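Local atomic coordinates of enoyl-CoA hydratase/isomerase (Mycobacterium abscessus, PDB entry 3QXZ), a protein that probably catalyses the hydration or double-bond isomerisation of enoyl-CoA thioesters in fatty acid metabolism. Residues T32-L35 against G36-G40; A246-G249 against P250-F253; S170-R173 against A174-G178; G223-A226 against A227-A230; D47-P50 against A51-V54. All blocks are in the same frame, centred on the assembly; numbering follows the deposited sequence.

Contact 1. Residues T32-L35 against G36-G40; sequences TVEL and GRQLG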
loop_
_atom_site.group_PDB
_atom_site.type_symbol
_atom_site.label_atom_id
_atom_site.label_comp_id
_atom_site.label_asym_id
_atom_site.label_seq_id
_atom_site.Cartn_x
_atom_site.Cartn_y
_atom_site.Cartn_z
ATOM N N THR A 32 -22.171 -14.647 14.014
ATOM C CA THR A 32 -22.217 -15.847 14.842
ATOM C C THR A 32 -21.378 -16.932 14.197
ATOM O O THR A 32 -21.125 -16.898 12.981
ATOM C CB THR A 32 -23.657 -16.404 15.001
ATOM O OG1 THR A 32 -24.121 -16.890 13.737
ATOM C CG2 THR A 32 -24.621 -15.329 15.555
ATOM N N VAL A 33 -21.001 -17.930 14.991
ATOM C CA VAL A 33 -20.214 -19.056 14.506
ATOM C C VAL A 33 -20.936 -19.747 13.355
ATOM O O VAL A 33 -20.334 -20.018 12.307
ATOM C CB VAL A 33 -19.954 -20.086 15.635
ATOM C CG1 VAL A 33 -19.173 -21.278 15.096
ATOM C CG2 VAL A 33 -19.211 -19.444 16.797
ATOM N N GLU A 34 -22.226 -20.002 13.537
ATOM C CA GLU A 34 -23.022 -20.638 12.487
ATOM C C GLU A 34 -23.103 -19.799 11.212
ATOM O O GLU A 34 -23.013 -20.343 10.109
ATOM C CB GLU A 34 -24.421 -21.036 13.000
ATOM C CG GLU A 34 -25.298 -21.777 11.972
ATOM C CD GLU A 34 -24.733 -23.116 11.509
ATOM O OE1 GLU A 34 -23.913 -23.733 12.218
ATOM O OE2 GLU A 34 -25.127 -23.566 10.419
ATOM N N LEU A 35 -23.244 -18.486 11.350
ATOM C CA LEU A 35 -23.229 -17.615 10.169
ATOM C C LEU A 35 -21.906 -17.767 9.430
ATOM O O LEU A 35 -21.894 -17.841 8.192
ATOM C CB LEU A 35 -23.445 -16.153 10.553
ATOM C CG LEU A 35 -23.528 -15.143 9.401
ATOM C CD1 LEU A 35 -24.795 -15.352 8.544
ATOM C CD2 LEU A 35 -23.468 -13.740 9.949
ATOM N N GLY A 36 -20.796 -17.824 10.170
ATOM C CA GLY A 36 -19.475 -17.997 9.520
ATOM C C GLY A 36 -19.356 -19.308 8.763
ATOM O O GLY A 36 -18.808 -19.353 7.651
ATOM N N ARG A 37 -19.888 -20.387 9.350
ATOM C CA ARG A 37 -19.920 -21.695 8.690
ATOM C C ARG A 37 -20.709 -21.634 7.395
ATOM O O ARG A 37 -20.253 -22.133 6.363
ATOM C CB ARG A 37 -20.563 -22.740 9.601
ATOM C CG ARG A 37 -19.728 -23.093 10.808
ATOM C CD ARG A 37 -20.433 -24.178 11.603
ATOM N NE ARG A 37 -19.747 -24.432 12.868
ATOM C CZ ARG A 37 -20.366 -24.634 14.026
ATOM N NH1 ARG A 37 -21.686 -24.580 14.090
ATOM N NH2 ARG A 37 -19.667 -24.861 15.127
ATOM N N GLN A 38 -21.889 -21.016 7.459
ATOM C CA GLN A 38 -22.752 -20.888 6.274
ATOM C C GLN A 38 -22.135 -20.000 5.186
ATOM O O GLN A 38 -22.270 -20.307 4.000
ATOM C CB GLN A 38 -24.150 -20.403 6.655
ATOM C CG GLN A 38 -24.918 -21.489 7.430
ATOM C CD GLN A 38 -26.386 -21.208 7.607
ATOM O OE1 GLN A 38 -27.009 -20.489 6.827
ATOM N NE2 GLN A 38 -26.965 -21.820 8.634
ATOM N N LEU A 39 -21.457 -18.923 5.585
ATOM C CA LEU A 39 -20.877 -18.009 4.608
ATOM C C LEU A 39 -19.729 -18.688 3.870
ATOM O O LEU A 39 -19.606 -18.558 2.645
ATOM C CB LEU A 39 -20.446 -16.696 5.278
ATOM C CG LEU A 39 -19.789 -15.650 4.367
ATOM C CD1 LEU A 39 -20.691 -15.301 3.166
ATOM C CD2 LEU A 39 -19.420 -14.393 5.140
ATOM N N GLY A 40 -18.890 -19.416 4.591
ATOM C CA GLY A 40 -17.804 -20.155 3.964
ATOM C C GLY A 40 -18.337 -21.193 2.990
ATOM O O GLY A 40 -17.842 -21.323 1.868
#

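Contact 2. Residues A246-G249 against P250-F253; sequences AAEG and PRAF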
loop_
_atom_site.group_PDB
_atom_site.type_symbol
_atom_site.label_atom_id
_atom_site.label_comp_id
_atom_site.label_asym_id
_atom_site.label_seq_id
_atom_site.Cartn_x
_atom_site.Cartn_y
_atom_site.Cartn_z
ATOM N N ALA A 246 -10.612 -14.947 -26.276
ATOM C CA ALA A 246 -9.625 -13.919 -26.603
ATOM C C ALA A 246 -9.859 -13.297 -27.975
ATOM O O ALA A 246 -9.438 -12.160 -28.229
ATOM C CB ALA A 246 -8.190 -14.455 -26.475
ATOM N N ALA A 247 -10.528 -14.045 -28.852
ATOM C CA ALA A 247 -10.905 -13.489 -30.157
ATOM C C ALA A 247 -12.275 -12.833 -30.092
ATOM O O ALA A 247 -12.516 -11.826 -30.778
ATOM C CB ALA A 247 -10.877 -14.567 -31.211
ATOM N N GLU A 248 -13.161 -13.388 -29.273
ATOM C CA GLU A 248 -14.520 -12.867 -29.135
ATOM C C GLU A 248 -14.592 -11.455 -28.527
ATOM O O GLU A 248 -15.416 -10.631 -28.917
ATOM C CB GLU A 248 -15.384 -13.841 -28.323
ATOM C CG GLU A 248 -16.816 -13.358 -27.993
ATOM C CD GLU A 248 -17.724 -13.079 -29.213
ATOM O OE1 GLU A 248 -17.327 -13.227 -30.393
ATOM O OE2 GLU A 248 -18.858 -12.658 -28.950
ATOM N N GLY A 249 -13.746 -11.166 -27.546
ATOM C CA GLY A 249 -13.749 -9.835 -26.949
ATOM C C GLY A 249 -13.557 -8.722 -27.975
ATOM O O GLY A 249 -14.397 -7.811 -28.077
ATOM N N PRO A 250 -12.436 -8.760 -28.722
ATOM C CA PRO A 250 -12.242 -7.756 -29.784
ATOM C C PRO A 250 -13.295 -7.838 -30.891
ATOM O O PRO A 250 -13.760 -6.786 -31.350
ATOM C CB PRO A 250 -10.845 -8.081 -30.334
ATOM C CG PRO A 250 -10.138 -8.779 -29.136
ATOM C CD PRO A 250 -11.249 -9.616 -28.549
ATOM N N ARG A 251 -13.678 -9.042 -31.292
ATOM C CA ARG A 251 -14.678 -9.168 -32.378
ATOM C C ARG A 251 -16.002 -8.508 -31.988
ATOM O O ARG A 251 -16.591 -7.778 -32.791
ATOM C CB ARG A 251 -14.913 -10.625 -32.725
ATOM C CG ARG A 251 -15.970 -10.842 -33.799
ATOM C CD ARG A 251 -16.163 -12.316 -34.069
ATOM N NE ARG A 251 -14.863 -12.960 -34.143
ATOM C CZ ARG A 251 -14.418 -13.849 -33.263
ATOM N NH1 ARG A 251 -13.206 -14.354 -33.410
ATOM N NH2 ARG A 251 -15.190 -14.247 -32.252
ATOM N N ALA A 252 -16.475 -8.756 -30.769
ATOM C CA ALA A 252 -17.729 -8.181 -30.319
ATOM C C ALA A 252 -17.627 -6.672 -30.211
ATOM O O ALA A 252 -18.531 -5.946 -30.644
ATOM C CB ALA A 252 -18.177 -8.812 -29.007
ATOM N N PHE A 253 -16.488 -6.191 -29.718
ATOM C CA PHE A 253 -16.248 -4.746 -29.619
ATOM C C PHE A 253 -16.306 -4.055 -30.993
ATOM O O PHE A 253 -16.997 -3.045 -31.144
ATOM C CB PHE A 253 -14.893 -4.519 -28.933
ATOM C CG PHE A 253 -14.516 -3.076 -28.770
ATOM C CD1 PHE A 253 -14.917 -2.362 -27.643
ATOM C CD2 PHE A 253 -13.753 -2.434 -29.737
ATOM C CE1 PHE A 253 -14.556 -1.012 -27.487
ATOM C CE2 PHE A 253 -13.382 -1.092 -29.587
ATOM C CZ PHE A 253 -13.786 -0.390 -28.458
#

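Contact 3. Residues S170-R173 against A174-G178; sequences SAQR and AVETG. With K (potassium ion), chain E.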
loop_
_atom_site.group_PDB
_atom_site.type_symbol
_atom_site.label_atom_id
_atom_site.label_comp_id
_atom_site.label_asym_id
_atom_site.label_seq_id
_atom_site.Cartn_x
_atom_site.Cartn_y
_atom_site.Cartn_z
ATOM N N SER A 170 -14.695 6.990 9.180
ATOM C CA SER A 170 -15.787 7.239 8.252
ATOM C C SER A 170 -15.615 6.504 6.925
ATOM O O SER A 170 -14.506 6.117 6.533
ATOM C CB SER A 170 -15.902 8.736 7.970
ATOM O OG SER A 170 -14.790 9.191 7.207
ATOM N N ALA A 171 -16.716 6.355 6.199
ATOM C CA ALA A 171 -16.641 5.865 4.822
ATOM C C ALA A 171 -15.702 6.695 3.960
ATOM O O ALA A 171 -14.938 6.157 3.146
ATOM C CB ALA A 171 -18.029 5.846 4.184
ATOM N N GLN A 172 -15.758 8.017 4.133
ATOM C CA GLN A 172 -14.876 8.911 3.365
ATOM C C GLN A 172 -13.394 8.644 3.655
ATOM O O GLN A 172 -12.581 8.591 2.739
ATOM C CB GLN A 172 -15.243 10.400 3.577
ATOM C CG GLN A 172 -14.330 11.386 2.832
ATOM C CD GLN A 172 -14.428 11.310 1.306
ATOM O OE1 GLN A 172 -15.437 10.848 0.743
ATOM N NE2 GLN A 172 -13.378 11.782 0.626
ATOM N N ARG A 173 -13.042 8.487 4.931
ATOM C CA ARG A 173 -11.660 8.169 5.241
ATOM C C ARG A 173 -11.267 6.788 4.700
ATOM O O ARG A 173 -10.134 6.613 4.254
ATOM C CB ARG A 173 -11.358 8.289 6.730
ATOM C CG ARG A 173 -9.868 8.306 7.000
ATOM C CD ARG A 173 -9.557 8.213 8.467
ATOM N NE ARG A 173 -8.114 8.150 8.625
ATOM C CZ ARG A 173 -7.507 7.785 9.745
ATOM N NH1 ARG A 173 -8.233 7.422 10.806
ATOM N NH2 ARG A 173 -6.174 7.769 9.786
ATOM N N ALA A 174 -12.206 5.841 4.691
ATOM C CA ALA A 174 -11.938 4.529 4.103
ATOM C C ALA A 174 -11.585 4.648 2.623
ATOM O O ALA A 174 -10.674 3.960 2.135
ATOM C CB ALA A 174 -13.121 3.614 4.320
ATOM N N VAL A 175 -12.279 5.516 1.887
ATOM C CA VAL A 175 -11.943 5.723 0.484
ATOM C C VAL A 175 -10.613 6.450 0.343
ATOM O O VAL A 175 -9.774 6.050 -0.463
ATOM C CB VAL A 175 -13.055 6.512 -0.255
ATOM C CG1 VAL A 175 -12.638 6.839 -1.672
ATOM C CG2 VAL A 175 -14.356 5.737 -0.242
ATOM N N GLU A 176 -10.406 7.507 1.132
ATOM C CA GLU A 176 -9.168 8.304 1.049
ATOM C C GLU A 176 -7.920 7.457 1.286
ATOM O O GLU A 176 -6.890 7.673 0.661
ATOM C CB GLU A 176 -9.186 9.458 2.060
ATOM C CG GLU A 176 -10.204 10.543 1.707
ATOM C CD GLU A 176 -10.479 11.491 2.851
ATOM O OE1 GLU A 176 -9.965 11.241 3.968
ATOM O OE2 GLU A 176 -11.224 12.484 2.625
ATOM N N THR A 177 -8.030 6.474 2.175
ATOM C CA THR A 177 -6.868 5.672 2.562
ATOM C C THR A 177 -6.668 4.402 1.741
ATOM O O THR A 177 -5.608 3.804 1.819
ATOM C CB THR A 177 -6.944 5.278 4.039
ATOM O OG1 THR A 177 -8.139 4.528 4.277
ATOM C CG2 THR A 177 -6.893 6.527 4.923
ATOM N N GLY A 178 -7.663 4.020 0.946
ATOM C CA GLY A 178 -7.564 2.836 0.112
ATOM C C GLY A 178 -8.263 1.603 0.649
ATOM O O GLY A 178 -8.230 0.548 -0.002
HETATM K K K E . -4.254 7.646 -0.502
HETATM O O HOH W 1 -3.712 7.423 2.222
HETATM O O HOH W 2 -1.982 8.036 -2.162
HETATM O O HOH W 3 -6.025 5.709 -1.512
#

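Contact 4. Residues G223-A226 against A227-A230; sequences GMSA and AEVA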
loop_
_atom_site.group_PDB
_atom_site.type_symbol
_atom_site.label_atom_id
_atom_site.label_comp_id
_atom_site.label_asym_id
_atom_site.label_seq_id
_atom_site.Cartn_x
_atom_site.Cartn_y
_atom_site.Cartn_z
ATOM N N GLY A 223 3.726 -14.552 -1.301
ATOM C CA GLY A 223 4.946 -13.733 -1.431
ATOM C C GLY A 223 5.703 -14.010 -2.724
ATOM O O GLY A 223 6.925 -14.114 -2.716
ATOM N N MET A 224 5.010 -14.142 -3.854
ATOM C CA MET A 224 5.697 -14.433 -5.123
ATOM C C MET A 224 6.658 -13.300 -5.489
ATOM O O MET A 224 6.351 -12.108 -5.268
ATOM C CB MET A 224 4.675 -14.604 -6.268
ATOM C CG MET A 224 3.942 -15.917 -6.216
ATOM S SD MET A 224 2.580 -16.063 -7.391
ATOM C CE MET A 224 3.444 -16.122 -8.915
ATOM N N SER A 225 7.805 -13.652 -6.057
ATOM C CA SER A 225 8.743 -12.643 -6.572
ATOM C C SER A 225 8.182 -12.011 -7.848
ATOM O O SER A 225 7.282 -12.546 -8.512
ATOM C CB SER A 225 10.082 -13.277 -6.872
ATOM O OG SER A 225 9.934 -14.123 -7.998
ATOM N N ALA A 226 8.757 -10.878 -8.237
ATOM C CA ALA A 226 8.380 -10.258 -9.514
ATOM C C ALA A 226 8.595 -11.211 -10.691
ATOM O O ALA A 226 7.725 -11.324 -11.552
ATOM C CB ALA A 226 9.139 -8.921 -9.732
ATOM N N ALA A 227 9.718 -11.918 -10.712
ATOM C CA ALA A 227 9.974 -12.855 -11.803
ATOM C C ALA A 227 8.910 -13.947 -11.837
ATOM O O ALA A 227 8.493 -14.360 -12.919
ATOM C CB ALA A 227 11.363 -13.472 -11.657
ATOM N N GLU A 228 8.496 -14.442 -10.677
ATOM C CA GLU A 228 7.448 -15.487 -10.622
ATOM C C GLU A 228 6.094 -14.958 -11.101
ATOM O O GLU A 228 5.363 -15.652 -11.839
ATOM C CB GLU A 228 7.327 -16.033 -9.211
ATOM C CG GLU A 228 8.539 -16.859 -8.806
ATOM C CD GLU A 228 8.589 -17.152 -7.320
ATOM O OE1 GLU A 228 7.856 -16.562 -6.520
ATOM O OE2 GLU A 228 9.398 -18.031 -6.949
ATOM N N VAL A 229 5.716 -13.745 -10.713
ATOM C CA VAL A 229 4.477 -13.154 -11.204
ATOM C C VAL A 229 4.558 -12.945 -12.727
ATOM O O VAL A 229 3.584 -13.233 -13.450
ATOM C CB VAL A 229 4.147 -11.819 -10.497
ATOM C CG1 VAL A 229 2.851 -11.219 -11.083
ATOM C CG2 VAL A 229 3.948 -12.039 -8.996
ATOM N N ALA A 230 5.697 -12.461 -13.225
ATOM C CA ALA A 230 5.836 -12.216 -14.670
ATOM C C ALA A 230 5.673 -13.524 -15.447
ATOM O O ALA A 230 5.003 -13.567 -16.493
ATOM C CB ALA A 230 7.176 -11.583 -14.977
#

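Contact 5. Residues D47-P50 against A51-V54; sequences DDDP and AVRV. With K (potassium ion), chain D; EDO (1,2-ethanediol), chain H; EDO (1,2-ethanediol), chain I.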
loop_
_atom_site.group_PDB
_atom_site.type_symbol
_atom_site.label_atom_id
_atom_site.label_comp_id
_atom_site.label_asym_id
_atom_site.label_seq_id
_atom_site.Cartn_x
_atom_site.Cartn_y
_atom_site.Cartn_z
ATOM N N ASP A 47 -18.519 -20.304 -5.804
ATOM C CA ASP A 47 -17.298 -20.293 -6.598
ATOM C C ASP A 47 -17.313 -21.423 -7.625
ATOM O O ASP A 47 -16.935 -21.221 -8.789
ATOM C CB ASP A 47 -16.043 -20.375 -5.718
ATOM C CG ASP A 47 -14.785 -19.937 -6.446
ATOM O OD1 ASP A 47 -14.861 -19.036 -7.304
ATOM O OD2 ASP A 47 -13.718 -20.477 -6.134
ATOM N N ASP A 48 -17.781 -22.597 -7.199
ATOM C CA ASP A 48 -17.819 -23.774 -8.054
ATOM C C ASP A 48 -18.902 -23.722 -9.127
ATOM O O ASP A 48 -18.788 -24.421 -10.136
ATOM C CB ASP A 48 -17.980 -25.029 -7.199
ATOM C CG ASP A 48 -16.757 -25.314 -6.357
ATOM O OD1 ASP A 48 -15.669 -24.787 -6.683
ATOM O OD2 ASP A 48 -16.884 -26.072 -5.371
ATOM N N ASP A 49 -19.934 -22.903 -8.928
ATOM C CA ASP A 49 -21.069 -22.803 -9.856
ATOM C C ASP A 49 -20.645 -21.982 -11.080
ATOM O O ASP A 49 -20.388 -20.783 -10.949
ATOM C CB ASP A 49 -22.231 -22.117 -9.130
ATOM C CG ASP A 49 -23.525 -22.119 -9.930
ATOM O OD1 ASP A 49 -23.474 -22.298 -11.160
ATOM O OD2 ASP A 49 -24.576 -21.907 -9.291
ATOM N N PRO A 50 -20.562 -22.607 -12.278
ATOM C CA PRO A 50 -20.077 -21.884 -13.457
ATOM C C PRO A 50 -20.993 -20.733 -13.865
ATOM O O PRO A 50 -20.541 -19.797 -14.532
ATOM C CB PRO A 50 -20.073 -22.965 -14.553
ATOM C CG PRO A 50 -21.079 -23.942 -14.115
ATOM C CD PRO A 50 -20.956 -23.988 -12.614
ATOM N N ALA A 51 -22.252 -20.797 -13.444
ATOM C CA ALA A 51 -23.242 -19.782 -13.789
ATOM C C ALA A 51 -23.074 -18.503 -12.971
ATOM O O ALA A 51 -23.652 -17.474 -13.306
ATOM C CB ALA A 51 -24.638 -20.337 -13.610
ATOM N N VAL A 52 -22.307 -18.576 -11.885
ATOM C CA VAL A 52 -22.114 -17.417 -11.005
ATOM C C VAL A 52 -20.817 -16.697 -11.385
ATOM O O VAL A 52 -19.705 -17.233 -11.211
ATOM C CB VAL A 52 -22.123 -17.799 -9.518
ATOM C CG1 VAL A 52 -21.780 -16.576 -8.639
ATOM C CG2 VAL A 52 -23.495 -18.371 -9.093
ATOM N N ARG A 53 -20.974 -15.499 -11.926
ATOM C CA ARG A 53 -19.858 -14.668 -12.382
ATOM C C ARG A 53 -19.295 -13.755 -11.296
ATOM O O ARG A 53 -18.089 -13.447 -11.309
ATOM C CB ARG A 53 -20.275 -13.822 -13.592
ATOM C CG ARG A 53 -20.593 -14.640 -14.877
ATOM C CD ARG A 53 -19.399 -15.437 -15.425
ATOM N NE ARG A 53 -18.203 -14.619 -15.329
ATOM C CZ ARG A 53 -17.900 -13.594 -16.110
ATOM N NH1 ARG A 53 -18.604 -13.296 -17.214
ATOM N NH2 ARG A 53 -16.827 -12.878 -15.804
ATOM N N VAL A 54 -20.155 -13.323 -10.378
ATOM C CA VAL A 54 -19.771 -12.376 -9.316
ATOM C C VAL A 54 -20.641 -12.665 -8.109
ATOM O O VAL A 54 -21.832 -13.000 -8.258
ATOM C CB VAL A 54 -20.009 -10.884 -9.734
ATOM C CG1 VAL A 54 -19.534 -9.918 -8.653
ATOM C CG2 VAL A 54 -19.356 -10.552 -11.042
HETATM K K K D . -18.435 -19.219 -9.990
HETATM C C1 EDO H . -14.889 -16.746 -12.426
HETATM O O1 EDO H . -14.441 -15.473 -12.895
HETATM C C2 EDO H . -16.404 -16.658 -12.342
HETATM O O2 EDO H . -16.994 -16.615 -13.665
HETATM C C1 EDO I . -11.425 -21.844 -2.708
HETATM O O1 EDO I . -11.381 -23.110 -2.037
HETATM C C2 EDO I . -11.446 -22.057 -4.216
HETATM O O2 EDO I . -12.768 -22.427 -4.637
HETATM O O HOH W 4 -16.935 -20.025 -12.117
#

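Contact 1. Residues T32-L35 against G36-G40
Glu-34 forks between two partners of the next turn, Arg-37 three residues on and Gln-38 four residues on. Its OE1 forms a salt bridge with Arg-37 NH1 at 3.0 Å; the oxygen lies in the guanidinium plane, is met nearly along its own C-O axis, and the two flat groups stand 66° apart. Its OE2 accepts from Gln-38 NE2 at 3.1 Å through the anti lone pair, almost straight and in the amide plane. The bend at chi2 (62°) brings the carboxylate between the Arg-37 and Gln-38 side chains, where a bond to each oxygen restrains its rotation. A van der Waals contact adds to this: Val-33 CG1 lies over one face of the Arg-37 guanidinium, offset toward its rim, 3.6 Å from NH2. All this sits on the first turns of helix 33-48, the crossover helix of the beta-alpha-beta unit between strands 17-23 and 54-59. Thr-32 is its N-cap, with OG1 accepting from Leu-35 N at 3.0 Å. Main-chain bonds of the i to i+4 kind then run from Gly-36 N to Thr-32 O, and likewise from Arg-37, Gln-38 and Leu-39 to Val-33, Glu-34 and Leu-35. On the buried side Leu-35 packs on Leu-9 and Leu-22, and Leu-39 on Leu-20 and Val-90, which seats the helix against strands 8-14 and 17-23.

Contact 2. Residues A246-G249 against P250-F253
Glu-248 and Arg-251 form a salt bridge one turn apart, OE1 to NH2 at 3.0 Å; as a hydrogen bond it is weak, the N-H pointing well off the oxygen at 133°. The side chains cross at about a right angle, with carboxylate and guanidinium planes 36° apart. Two bends make the meeting possible: Glu-248 folds at chi2 (61°), and Arg-251, extended as far as CD, folds at chi3 so that the guanidinium turns back over the preceding turn. The stronger hold on the glutamate comes from the chain beyond the helix, where OE2 pairs with Arg-257 and accepts from Arg-260 N. The folded guanidinium also lies with one face over Ala-247 O, and its NH1 sits close to Ala-247 CB at 3.2 Å. In the backbone Arg-251 N reaches Ala-247 O, Ala-252 N reaches Glu-248 O at 2.8 Å and Phe-253 N reaches Gly-249 O. Pro-250 has no N-H to give Ala-246 O, and its CD occupies that place at 3.1 Å from the oxygen, where helix 245-255 is kinked. Outward from here the helix meets the second subunit: Phe-253 makes an edge-to-face contact with Phe-138 of that subunit, Pro-250 packs on its Ala-73 and Ala-246 on its Gly-139. Shared between arginines and a backbone N-H, the buried Glu-248 carboxylate is probably stabilised as an anion and ties the helix to the C-terminal tail.

Contact 3. Residues S170-R173 against A174-G178
Ser-170 O and Ala-171 O accept from Ala-174 N and Val-175 N, opening the i to i+4 bonding of the short helix 171-177, and Glu-176 N to Gln-172 O continues it. At the start Ser-170 OG accepts from Arg-173 N at 3.0 Å as the N-cap. At the other end Gly-178 leaves the helix with phi 101° and gives its N-H to Val-175 O and, weakly, to Ala-174 O, a Schellman motif. Arg-173 O takes two donors from Thr-177, the backbone N and, at 2.9 Å, OG1, which arrive from opposite faces of its carbonyl plane. A chi1 of 59° sets this hydroxyl between the backbone N and carbonyl carbon of Thr-177, facing the carbonyl of Arg-173 in the preceding turn. Gln-172, bent at chi2, brings NE2 to Glu-176 OE2 at 3.0 Å; the bond lies in the amide plane but meets the oxygen on its anti side, 32° out of the carboxylate plane, and the two groups stand nearly perpendicular. In the conformer described, one of two, Arg-173 extends past Thr-177 CG2 to a salt bridge with Glu-161. Glu-176 O binds a potassium ion at 2.9 Å, together with three waters and the Glu-176 O atoms of both neighbouring subunits: a capped helix whose C-terminal end meets its two copies at a metal site of the trimer.

Contact 4. Residues G223-A226 against A227-A230
Ser-225 and Glu-228 are brought together by their first torsions: chi1 of 70° sets the serine OG between its own backbone N and carbonyl carbon, aimed into the coming turn, while chi1 of -70° lays Glu-228 CG beside its backbone N and the extended chain carries the carboxylate back to the loop. Ser-225 OG then accepts from Glu-228 N at 3.1 Å, and Glu-228 OE1 accepts in return from Ser-225 N at 2.9 Å. That N-H comes from above the carboxylate, 44° out of its plane. Ser-225 OG also lies 3.2 Å from Glu-228 CG. Met-224, just before the N-cap, sets CB against Val-229 CG2 at 3.8 Å, a hydrophobic staple beside the box; its chain bends at chi3 and brings CE to 3.5 Å from Glu-228 O. Both Met-224 and Val-229 rest on Ala-219 of helix 206-222, and Ala-226 packs on Trp-148 of the second subunit. Val-229 N to Ser-225 O and Ala-230 N to Ala-226 O start the regular helical bonding. The reciprocal serine-glutamate pair is a capping box, which opens helix 226-241 after Gly-223, with its positive phi, has ended the helix before.

Contact 5. Residues D47-P50 against A51-V54
Ala-51 N donates to Asp-49 OD1 at 3.0 Å, reaching the oxygen from above the carboxylate plane, 40° out of it. The methyl of Ala-51 lies against the same oxygen, CB to OD1 3.3 Å. Asp-49 CG stands anti to its own backbone N (chi1 -172°), which turns OD1 toward the N-H of Ala-51. Val-52 follows, its N giving a bond of 3.1 Å to Asp-49 O that closes a type I beta turn with Pro-50 and Ala-51 at the corners. The donor stands well above the carbonyl plane, 55° out of it. Val-52 CG2 approaches Asp-49 OD2 at 3.7 Å, the two side chains crossing at about a right angle. The turn links helix 33-48 to strand 54-59 in a beta-alpha-beta unit, and its carbonyls form a potassium site: Asp-49 O at 2.7 Å and Val-52 O at 2.6 Å, with Asp-47 O and one water. Leu-46 O and Thr-99 OG1 complete the shell. Since Asp-49 O also accepts from Val-52 N, one oxygen serves both turn and ion, while the aspartate carboxylates stay out of the shell; that of Asp-47 accepts from Arg-98 N and a 1,2-ethanediol. Arg-53, bent at chi2 and chi3, gives its NE to O2 of a second 1,2-ethanediol at 2.9 Å, and its NH2 to Val-204 O; both diols probably come from the crystallisation liquor. Val-54 enters the sheet, pairing with Ala-18 and packing on Ala-197 and Ile-200.

In the fold
Contacts 1 and 5 occupy the two ends of helix 33-48, their centres about 20 Å apart: the first is a capped N-terminus with an exposed charged face and a leucine face on the sheet, the second a metal-bound exit turn. Neither touches another subunit. Contacts 2, 3 and 4 do. Contact 3 sends a carbonyl to a potassium ion shared by three chains, whereas the potassium of contact 5 is held within one chain. Contacts 2 and 4, on consecutive helices, both pack against the second subunit, but contact 2, mid-helix, is the buried one, while contacts 1, 3, 4 and 5 are partly buried. Hydroxyl N-caps recur in contacts 1, 3 and 4; glutamate-arginine pairs in 1 and 2.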